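Local coordinates for periplasmic binding protein (Thermotoga lettingae TMO, PDB 4RY8) that binds 5-methylthioribose between its two lobes and probably serves as the solute-binding component of a sugar transporter, at residues N15-L20 and Q70-I75; I114-L119 and D151-M156; V251-Y256 and L279-Q284. All blocks are in the same frame, centred on the assembly; numbering follows the deposited sequence.

Overall arrangement
From the N terminus, contact 1 (15-20 with 70-75) comes first, closing a mostly helical loop of 49 residues and pairing neighbouring strands of the N-terminal parallel sheet. Contact 2 (114-119 with 151-156) closes a loop of 31 residues and joins strand 113-115 of that sheet, beside the sugar site, to helix 148-163 of the other lobe. Contact 3 (251-256 with 279-284) closes a mostly helical loop of 22, where two later interlobe connections run side by side. The three lie in series, neither nested nor crossed. Contact 1 stands apart, its centre about 28 Å from that of contact 2, whereas contacts 2 and 3 touch, Gln116 OE1 lying 2.5 Å from Thr253 OG1.

Contact 1 (N15-L20 and Q70-I75); sequences NVRIAL and QRVDAI
Chi1 of -62° sets CG of Asp73 beside its own backbone N and anti to the carbonyl carbon, turning the carboxylate toward the chain 15-20. There OD1 accepts a nearly straight hydrogen bond (175°) from Arg17 N at 2.9 Å, met from above the carboxylate plane. The side chain of Arg17 leaves with CG anti to its carbonyl carbon and then bends at chi3 (-56°), carrying the guanidinium to the start of the partner segment. Its NH2 reaches Gln70 O at 2.7 Å, with the carbonyl oxygen close to the guanidinium plane and Val72 CG1 over one face. Gln70 lies directly after helix 57-69, at the C-terminal turn that Arg71, with positive phi, closes as a Schellman motif.

Further along, true strand pairing takes over. Ile18 is bridged in parallel to Ala74, and Ala19 to Ile75; the firm ladder bond is Ala19 N to Ala74 O at 2.9 Å. Before it the pairing is looser, since Arg17 O receives only weak bonds from Asp73 N and Ala74 N. Ala19 CB meets CG2 of Val72 at 4.3 Å on the face it shares with Ile75, whereas Ile18 and Ala74 face helix 255-270, touching Ala266 and Val270.

On its other edge strand 17-22 is hydrogen-bonded to 47-52 (Ile18 with Thr47 and Leu49), so it lies inside the parallel sheet of its lobe. The carboxylate stands in for a main-chain acceptor where the ladder begins, and the Arg17 cation, placed at a helix C-terminus, would probably be stabilised by the helix dipole.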
loop_
_atom_site.group_PDB
_atom_site.type_symbol
_atom_site.label_atom_id
_atom_site.label_comp_id
_atom_site.label_asym_id
_atom_site.label_seq_id
_atom_site.Cartn_x
_atom_site.Cartn_y
_atom_site.Cartn_z
ATOM N N ASN C 15 -41.238 2.530 -1.919
ATOM C CA ASN C 15 -41.428 1.083 -2.099
ATOM C C ASN C 15 -40.132 0.306 -2.121
ATOM O O ASN C 15 -40.119 -0.859 -1.735
ATOM C CB ASN C 15 -42.179 0.766 -3.396
ATOM C CG ASN C 15 -43.631 1.182 -3.356
ATOM O OD1 ASN C 15 -44.285 1.256 -4.396
ATOM N ND2 ASN C 15 -44.144 1.469 -2.162
ATOM N N VAL C 16 -39.048 0.932 -2.584
ATOM C CA VAL C 16 -37.713 0.302 -2.538
ATOM C C VAL C 16 -37.228 0.210 -1.091
ATOM O O VAL C 16 -36.950 1.247 -0.449
ATOM C CB VAL C 16 -36.655 1.083 -3.355
ATOM C CG1 VAL C 16 -35.282 0.387 -3.263
ATOM C CG2 VAL C 16 -37.110 1.229 -4.799
ATOM N N ARG C 17 -37.124 -1.023 -0.583
ATOM C CA ARG C 17 -36.695 -1.255 0.794
ATOM C C ARG C 17 -35.314 -1.889 0.828
ATOM O O ARG C 17 -35.081 -2.912 0.210
ATOM C CB ARG C 17 -37.718 -2.125 1.535
ATOM C CG ARG C 17 -39.035 -1.387 1.807
ATOM C CD ARG C 17 -40.073 -2.249 2.500
ATOM N NE ARG C 17 -40.316 -3.467 1.723
ATOM C CZ ARG C 17 -40.277 -4.709 2.204
ATOM N NH1 ARG C 17 -40.057 -4.948 3.497
ATOM N NH2 ARG C 17 -40.485 -5.726 1.384
ATOM N N ILE C 18 -34.402 -1.262 1.565
ATOM C CA ILE C 18 -33.021 -1.718 1.691
ATOM C C ILE C 18 -32.721 -1.937 3.177
ATOM O O ILE C 18 -32.872 -1.017 3.990
ATOM C CB ILE C 18 -32.049 -0.675 1.099
ATOM C CG1 ILE C 18 -32.269 -0.545 -0.415
ATOM C CG2 ILE C 18 -30.594 -0.999 1.408
ATOM C CD1 ILE C 18 -31.740 0.761 -0.957
ATOM N N ALA C 19 -32.291 -3.152 3.517
ATOM C CA ALA C 19 -31.969 -3.514 4.893
ATOM C C ALA C 19 -30.476 -3.451 5.161
ATOM O O ALA C 19 -29.664 -4.004 4.414
ATOM C CB ALA C 19 -32.486 -4.918 5.208
ATOM N N LEU C 20 -30.123 -2.806 6.256
ATOM C CA LEU C 20 -28.753 -2.687 6.679
ATOM C C LEU C 20 -28.631 -3.561 7.894
ATOM O O LEU C 20 -29.257 -3.294 8.926
ATOM C CB LEU C 20 -28.420 -1.223 7.036
ATOM C CG LEU C 20 -27.072 -1.032 7.730
ATOM C CD1 LEU C 20 -25.886 -1.556 6.905
ATOM C CD2 LEU C 20 -26.818 0.419 8.063
ATOM N N GLN C 70 -39.330 -10.770 4.714
ATOM C CA GLN C 70 -39.961 -9.509 4.283
ATOM C C GLN C 70 -39.746 -9.194 2.781
ATOM O O GLN C 70 -40.342 -8.235 2.257
ATOM C CB GLN C 70 -39.442 -8.350 5.142
ATOM C CG GLN C 70 -39.766 -8.473 6.639
ATOM C CD GLN C 70 -39.060 -7.411 7.465
ATOM O OE1 GLN C 70 -38.839 -6.295 6.983
ATOM N NE2 GLN C 70 -38.680 -7.751 8.705
ATOM N N ARG C 71 -38.892 -9.977 2.104
ATOM C CA ARG C 71 -38.551 -9.758 0.701
ATOM C C ARG C 71 -38.211 -8.276 0.459
ATOM O O ARG C 71 -38.813 -7.620 -0.384
ATOM C CB ARG C 71 -39.689 -10.149 -0.256
ATOM C CG ARG C 71 -40.485 -11.405 0.083
ATOM C CD ARG C 71 -41.928 -11.229 -0.395
ATOM N NE ARG C 71 -42.729 -12.444 -0.318
ATOM C CZ ARG C 71 -44.020 -12.515 -0.649
ATOM N NH1 ARG C 71 -44.661 -11.435 -1.090
ATOM N NH2 ARG C 71 -44.674 -13.672 -0.548
ATOM N N VAL C 72 -37.264 -7.750 1.219
ATOM C CA VAL C 72 -36.678 -6.440 0.888
ATOM C C VAL C 72 -36.018 -6.541 -0.497
ATOM O O VAL C 72 -35.693 -7.633 -0.971
ATOM C CB VAL C 72 -35.640 -5.991 1.945
ATOM C CG1 VAL C 72 -36.307 -5.825 3.310
ATOM C CG2 VAL C 72 -34.470 -6.977 2.045
ATOM N N ASP C 73 -35.865 -5.395 -1.145
ATOM C CA ASP C 73 -35.201 -5.322 -2.414
ATOM C C ASP C 73 -33.682 -5.648 -2.328
ATOM O O ASP C 73 -33.095 -6.260 -3.235
ATOM C CB ASP C 73 -35.454 -3.926 -3.014
ATOM C CG ASP C 73 -36.916 -3.674 -3.274
ATOM O OD1 ASP C 73 -37.648 -3.215 -2.362
ATOM O OD2 ASP C 73 -37.348 -3.987 -4.394
ATOM N N ALA C 74 -33.039 -5.247 -1.239
ATOM C CA ALA C 74 -31.630 -5.565 -1.058
ATOM C C ALA C 74 -31.219 -5.566 0.396
ATOM O O ALA C 74 -31.833 -4.888 1.222
ATOM C CB ALA C 74 -30.775 -4.549 -1.825
ATOM N N ILE C 75 -30.174 -6.347 0.694
ATOM C CA ILE C 75 -29.524 -6.343 1.986
ATOM C C ILE C 75 -28.055 -5.858 1.920
ATOM O O ILE C 75 -27.244 -6.364 1.121
ATOM C CB ILE C 75 -29.603 -7.759 2.601
ATOM C CG1 ILE C 75 -31.046 -8.234 2.603
ATOM C CG2 ILE C 75 -29.081 -7.752 4.025
ATOM C CD1 ILE C 75 -31.227 -9.678 3.015
#

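Contact 2 (I114-L119 and D151-M156); sequences IEQDDL and DKRDKM. With SR1 (5-S-methyl-5-thio-alpha-D-ribofuranose), chain G.
The sugar pocket of this periplasmic binding protein lies in the cleft between its two lobes, and here the strand-to-helix turn 114-119 meets helix 148-163. Arg153, extended from CG to NE, brings its guanidinium edge to both protein and ligand. NH1 donates to SR1 O3 at 2.9 Å and NH2 to SR1 O2, which also accepts from Gln116 NE2 at 3.0 Å; OE1 of that amide is hydrogen-bonded to Thr253 OG1. NE and NH2 together grip one oxygen, Asp118 OD1, side-on; the NH2 bond is very short at 2.5 Å, and carboxylate and guanidinium planes stand 56° apart. Asp118 is therefore a second-shell anchor for a first-shell arginine. An alanine in place of Arg153 would probably weaken sugar binding, losing the donors to O2 and O3 and leaving the Asp118 carboxylate without its salt bridge.

Lys152, also extended, runs over Asp118 CB to meet Glu115 tip to tip, NZ to OE1 at 2.9 Å, and Arg163 of the second subunit binds the same oxygen. Glu115 OE2 accepts from Asp118 N. One water donates to Asp118 OD2 at 2.6 Å and accepts from Lys152 NZ at 2.7 Å.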
loop_
_atom_site.group_PDB
_atom_site.type_symbol
_atom_site.label_atom_id
_atom_site.label_comp_id
_atom_site.label_asym_id
_atom_site.label_seq_id
_atom_site.Cartn_x
_atom_site.Cartn_y
_atom_site.Cartn_z
ATOM N N ILE C 114 -17.571 -3.638 -0.537
ATOM C CA ILE C 114 -17.050 -2.317 -0.130
ATOM C C ILE C 114 -16.030 -2.487 0.996
ATOM O O ILE C 114 -16.278 -3.192 1.978
ATOM C CB ILE C 114 -18.194 -1.367 0.312
ATOM C CG1 ILE C 114 -19.221 -1.222 -0.821
ATOM C CG2 ILE C 114 -17.630 -0.007 0.678
ATOM C CD1 ILE C 114 -20.514 -0.506 -0.464
ATOM N N GLU C 115 -14.861 -1.888 0.851
ATOM C CA GLU C 115 -13.980 -1.728 1.988
ATOM C C GLU C 115 -13.142 -0.502 1.858
ATOM O O GLU C 115 -13.166 0.163 0.809
ATOM C CB GLU C 115 -13.049 -2.935 2.117
ATOM C CG GLU C 115 -12.282 -3.243 0.848
ATOM C CD GLU C 115 -11.046 -4.060 1.147
ATOM O OE1 GLU C 115 -11.088 -5.308 0.975
ATOM O OE2 GLU C 115 -10.057 -3.447 1.580
ATOM N N GLN C 116 -12.386 -0.216 2.917
ATOM C CA GLN C 116 -11.554 0.980 2.936
ATOM C C GLN C 116 -10.123 0.747 2.497
ATOM O O GLN C 116 -9.212 1.507 2.895
ATOM C CB GLN C 116 -11.553 1.540 4.320
ATOM C CG GLN C 116 -12.932 1.875 4.801
ATOM C CD GLN C 116 -12.962 2.189 6.258
ATOM O OE1 GLN C 116 -12.978 3.344 6.654
ATOM N NE2 GLN C 116 -12.969 1.171 7.070
ATOM N N ASP C 117 -9.945 -0.263 1.637
ATOM C CA ASP C 117 -8.632 -0.709 1.172
ATOM C C ASP C 117 -7.860 -1.022 2.426
ATOM O O ASP C 117 -6.876 -0.374 2.753
ATOM C CB ASP C 117 -7.906 0.295 0.258
ATOM C CG ASP C 117 -6.781 -0.337 -0.513
ATOM O OD1 ASP C 117 -6.307 -1.444 -0.137
ATOM O OD2 ASP C 117 -6.371 0.219 -1.535
ATOM N N ASP C 118 -8.294 -2.050 3.140
ATOM C CA ASP C 118 -7.657 -2.348 4.446
ATOM C C ASP C 118 -6.190 -2.832 4.432
ATOM O O ASP C 118 -5.438 -2.635 5.420
ATOM C CB ASP C 118 -8.526 -3.268 5.265
ATOM C CG ASP C 118 -9.775 -2.584 5.738
ATOM O OD1 ASP C 118 -9.684 -1.529 6.438
ATOM O OD2 ASP C 118 -10.840 -3.052 5.322
ATOM N N LEU C 119 -5.810 -3.471 3.336
ATOM C CA LEU C 119 -4.429 -3.831 3.131
ATOM C C LEU C 119 -3.596 -2.547 3.006
ATOM O O LEU C 119 -2.566 -2.400 3.624
ATOM C CB LEU C 119 -4.308 -4.701 1.910
ATOM C CG LEU C 119 -4.915 -6.096 2.064
ATOM C CD1 LEU C 119 -4.816 -6.893 0.788
ATOM C CD2 LEU C 119 -4.256 -6.812 3.224
ATOM N N ASP C 151 -8.283 -8.235 10.350
ATOM C CA ASP C 151 -7.452 -9.326 9.845
ATOM C C ASP C 151 -6.615 -8.906 8.622
ATOM O O ASP C 151 -5.464 -9.248 8.513
ATOM C CB ASP C 151 -8.289 -10.527 9.377
ATOM C CG ASP C 151 -8.916 -11.349 10.508
ATOM O OD1 ASP C 151 -8.513 -11.310 11.659
ATOM O OD2 ASP C 151 -9.879 -12.046 10.201
ATOM N N LYS C 152 -7.227 -8.188 7.683
ATOM C CA LYS C 152 -6.496 -7.549 6.591
ATOM C C LYS C 152 -5.376 -6.619 7.141
ATOM O O LYS C 152 -4.197 -6.715 6.749
ATOM C CB LYS C 152 -7.454 -6.745 5.741
ATOM C CG LYS C 152 -8.413 -7.567 4.938
ATOM C CD LYS C 152 -9.542 -6.716 4.353
ATOM C CE LYS C 152 -10.685 -7.620 3.858
ATOM N NZ LYS C 152 -11.851 -6.874 3.263
ATOM N N ARG C 153 -5.726 -5.718 8.038
ATOM C CA ARG C 153 -4.692 -4.851 8.617
ATOM C C ARG C 153 -3.640 -5.681 9.327
ATOM O O ARG C 153 -2.454 -5.373 9.237
ATOM C CB ARG C 153 -5.282 -3.893 9.581
ATOM C CG ARG C 153 -6.170 -2.918 8.841
ATOM C CD ARG C 153 -7.121 -2.150 9.737
ATOM N NE ARG C 153 -8.249 -1.605 8.960
ATOM C CZ ARG C 153 -9.363 -1.086 9.474
ATOM N NH1 ARG C 153 -9.511 -0.992 10.789
ATOM N NH2 ARG C 153 -10.356 -0.667 8.663
ATOM N N ASP C 154 -4.060 -6.746 10.014
ATOM C CA ASP C 154 -3.061 -7.552 10.748
ATOM C C ASP C 154 -1.919 -8.084 9.840
ATOM O O ASP C 154 -0.728 -8.022 10.201
ATOM C CB ASP C 154 -3.748 -8.671 11.496
ATOM C CG ASP C 154 -2.775 -9.554 12.224
ATOM O OD1 ASP C 154 -2.204 -9.176 13.261
ATOM O OD2 ASP C 154 -2.541 -10.599 11.667
ATOM N N LYS C 155 -2.276 -8.567 8.645
ATOM C CA LYS C 155 -1.306 -9.126 7.700
ATOM C C LYS C 155 -0.212 -8.159 7.355
ATOM O O LYS C 155 0.953 -8.514 7.152
ATOM C CB LYS C 155 -2.013 -9.603 6.438
ATOM C CG LYS C 155 -2.910 -10.826 6.596
ATOM C CD LYS C 155 -2.098 -12.062 6.930
ATOM C CE LYS C 155 -2.873 -13.339 6.667
ATOM N NZ LYS C 155 -2.080 -14.549 7.024
ATOM N N MET C 156 -0.594 -6.882 7.248
ATOM C CA MET C 156 0.345 -5.865 6.882
ATOM C C MET C 156 1.246 -5.529 8.044
ATOM O O MET C 156 2.428 -5.275 7.815
ATOM C CB MET C 156 -0.401 -4.647 6.321
ATOM C CG MET C 156 -0.957 -4.866 4.911
ATOM S SD MET C 156 0.159 -5.537 3.634
ATOM C CE MET C 156 -0.512 -4.749 2.178
HETATM C CS SR1 G . -14.562 -4.140 14.978
HETATM S S SR1 G . -14.070 -3.891 13.288
HETATM C C5 SR1 G . -13.701 -2.132 13.499
HETATM C C4 SR1 G . -13.222 -1.505 12.192
HETATM O O4 SR1 G . -14.234 -1.717 11.263
HETATM C C1 SR1 G . -14.457 -0.549 10.447
HETATM O O1 SR1 G . -14.138 -0.892 9.141
HETATM C C2 SR1 G . -13.566 0.584 10.931
HETATM O O2 SR1 G . -12.512 1.035 10.038
HETATM C C3 SR1 G . -13.004 0.004 12.214
HETATM O O3 SR1 G . -11.623 0.312 12.341
HETATM O O HOH W 1 -12.454 -5.023 5.165
#

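Contact 3 (V251-Y256 and L279-Q284); sequences VGTDSY and LLVEPQ
Two backbone bonds form the first shell, both within one pair of residues. Gly252 N donates to Gln284 O at 3.0 Å, and Gln284 N returns a bond to Gly252 O at 2.8 Å, making an antiparallel hydrogen-bonded pair. The two differ in approach: Gly252 O is met in its carbonyl plane, on a lone pair, whereas Gln284 O is met from 37° above its plane. CA-H...O contacts flank them, Val251 CA to Gln284 O at 3.3 Å and Pro283 CA to Gly252 O at 3.4 Å.

Apolar groups close round this core. Val251 and Pro283 lie side by side and point the same way, with CG1 of the valine 4.2 Å from CB of the proline. Thr253 crosses Val281 at about a right angle, its methyl CG2 3.9 Å from Val281 CG1. Chi1 of 64° places the Thr253 hydroxyl between its backbone N and carbonyl carbon, while CG2 stands anti to the carbonyl carbon and takes the packing. OG1 is hydrogen-bonded to Gln116 OE1, so Thr253 is a second-shell partner of a residue that binds the sugar.

Farther out, helix 118-132 supplies Ile121 against both Val251 and Pro283, and Val258 of helix 255-270 packs on Thr253 and Val281. Asp254 is the N-cap of that helix, its OD1 accepting a weak bond from Tyr256 N. Through the Gly252-Gln284 pair, strand 284-287 is added antiparallel to 247-252 at the margin of an otherwise parallel sheet. Together with segment 114-119, these segments make the three interlobe crossings characteristic of the type I periplasmic binding protein fold.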
loop_
_atom_site.group_PDB
_atom_site.type_symbol
_atom_site.label_atom_id
_atom_site.label_comp_id
_atom_site.label_asym_id
_atom_site.label_seq_id
_atom_site.Cartn_x
_atom_site.Cartn_y
_atom_site.Cartn_z
ATOM N N VAL C 251 -4.700 6.677 10.037
ATOM C CA VAL C 251 -4.995 6.452 8.655
ATOM C C VAL C 251 -6.473 6.097 8.542
ATOM O O VAL C 251 -6.972 5.176 9.202
ATOM C CB VAL C 251 -4.060 5.334 8.129
ATOM C CG1 VAL C 251 -4.575 4.746 6.826
ATOM C CG2 VAL C 251 -2.652 5.948 7.979
ATOM N N GLY C 252 -7.190 6.819 7.700
ATOM C CA GLY C 252 -8.613 6.510 7.535
ATOM C C GLY C 252 -9.375 7.171 6.415
ATOM O O GLY C 252 -8.785 7.784 5.518
ATOM N N THR C 253 -10.704 7.032 6.497
ATOM C CA THR C 253 -11.658 7.519 5.495
ATOM C C THR C 253 -12.769 8.272 6.215
ATOM O O THR C 253 -12.939 8.154 7.432
ATOM C CB THR C 253 -12.410 6.364 4.783
ATOM O OG1 THR C 253 -13.200 5.664 5.750
ATOM C CG2 THR C 253 -11.472 5.404 4.106
ATOM N N ASP C 254 -13.583 8.988 5.449
ATOM C CA ASP C 254 -14.804 9.576 5.998
ATOM C C ASP C 254 -15.904 8.499 6.079
ATOM O O ASP C 254 -16.517 8.220 5.066
ATOM C CB ASP C 254 -15.272 10.721 5.096
ATOM C CG ASP C 254 -16.474 11.451 5.655
ATOM O OD1 ASP C 254 -16.975 11.070 6.729
ATOM O OD2 ASP C 254 -16.905 12.420 5.004
ATOM N N SER C 255 -16.185 7.955 7.281
ATOM C CA SER C 255 -17.135 6.810 7.428
ATOM C C SER C 255 -18.546 7.176 6.971
ATOM O O SER C 255 -19.281 6.323 6.490
ATOM C CB SER C 255 -17.174 6.289 8.870
ATOM O OG SER C 255 -17.489 7.317 9.799
ATOM N N TYR C 256 -18.892 8.451 7.097
ATOM C CA TYR C 256 -20.162 9.006 6.617
ATOM C C TYR C 256 -20.342 8.764 5.122
ATOM O O TYR C 256 -21.395 8.346 4.683
ATOM C CB TYR C 256 -20.193 10.541 6.921
ATOM C CG TYR C 256 -21.519 11.283 6.676
ATOM C CD1 TYR C 256 -22.526 11.315 7.644
ATOM C CD2 TYR C 256 -21.745 11.973 5.480
ATOM C CE1 TYR C 256 -23.727 11.991 7.412
ATOM C CE2 TYR C 256 -22.939 12.651 5.246
ATOM C CZ TYR C 256 -23.925 12.654 6.209
ATOM O OH TYR C 256 -25.099 13.335 5.965
ATOM N N LEU C 279 -15.232 -2.286 -4.333
ATOM C CA LEU C 279 -15.423 -0.848 -4.209
ATOM C C LEU C 279 -14.537 -0.435 -3.049
ATOM O O LEU C 279 -14.882 -0.607 -1.876
ATOM C CB LEU C 279 -16.908 -0.512 -3.993
ATOM C CG LEU C 279 -17.878 -0.757 -5.172
ATOM C CD1 LEU C 279 -19.327 -0.566 -4.795
ATOM C CD2 LEU C 279 -17.581 0.103 -6.392
ATOM N N LEU C 280 -13.329 -0.002 -3.391
ATOM C CA LEU C 280 -12.352 0.398 -2.393
ATOM C C LEU C 280 -12.434 1.925 -2.177
ATOM O O LEU C 280 -12.273 2.708 -3.118
ATOM C CB LEU C 280 -10.939 0.036 -2.847
ATOM C CG LEU C 280 -10.609 -1.405 -3.211
ATOM C CD1 LEU C 280 -9.114 -1.529 -3.405
ATOM C CD2 LEU C 280 -11.072 -2.372 -2.165
ATOM N N VAL C 281 -12.733 2.324 -0.949
ATOM C CA VAL C 281 -12.657 3.711 -0.534
ATOM C C VAL C 281 -11.220 4.058 -0.122
ATOM O O VAL C 281 -10.677 3.442 0.784
ATOM C CB VAL C 281 -13.649 4.042 0.613
ATOM C CG1 VAL C 281 -13.637 5.554 0.903
ATOM C CG2 VAL C 281 -15.071 3.628 0.215
ATOM N N GLU C 282 -10.653 5.101 -0.731
ATOM C CA GLU C 282 -9.226 5.414 -0.628
ATOM C C GLU C 282 -8.891 6.036 0.750
ATOM O O GLU C 282 -9.345 7.110 1.108
ATOM C CB GLU C 282 -8.811 6.345 -1.787
ATOM C CG GLU C 282 -7.324 6.443 -2.090
ATOM C CD GLU C 282 -6.999 7.643 -2.991
ATOM O OE1 GLU C 282 -7.681 7.848 -4.025
ATOM O OE2 GLU C 282 -6.067 8.399 -2.649
ATOM N N PRO C 283 -8.049 5.393 1.528
ATOM C CA PRO C 283 -7.762 5.907 2.863
ATOM C C PRO C 283 -6.620 6.852 2.881
ATOM O O PRO C 283 -5.763 6.780 2.004
ATOM C CB PRO C 283 -7.276 4.663 3.617
ATOM C CG PRO C 283 -6.560 3.923 2.535
ATOM C CD PRO C 283 -7.356 4.105 1.279
ATOM N N GLN C 284 -6.545 7.678 3.912
ATOM C CA GLN C 284 -5.571 8.768 3.929
ATOM C C GLN C 284 -4.828 8.811 5.225
ATOM O O GLN C 284 -5.452 8.753 6.275
ATOM C CB GLN C 284 -6.251 10.146 3.822
ATOM C CG GLN C 284 -7.306 10.295 2.741
ATOM C CD GLN C 284 -6.761 10.153 1.341
ATOM O OE1 GLN C 284 -5.634 10.556 1.053
ATOM N NE2 GLN C 284 -7.576 9.562 0.447
#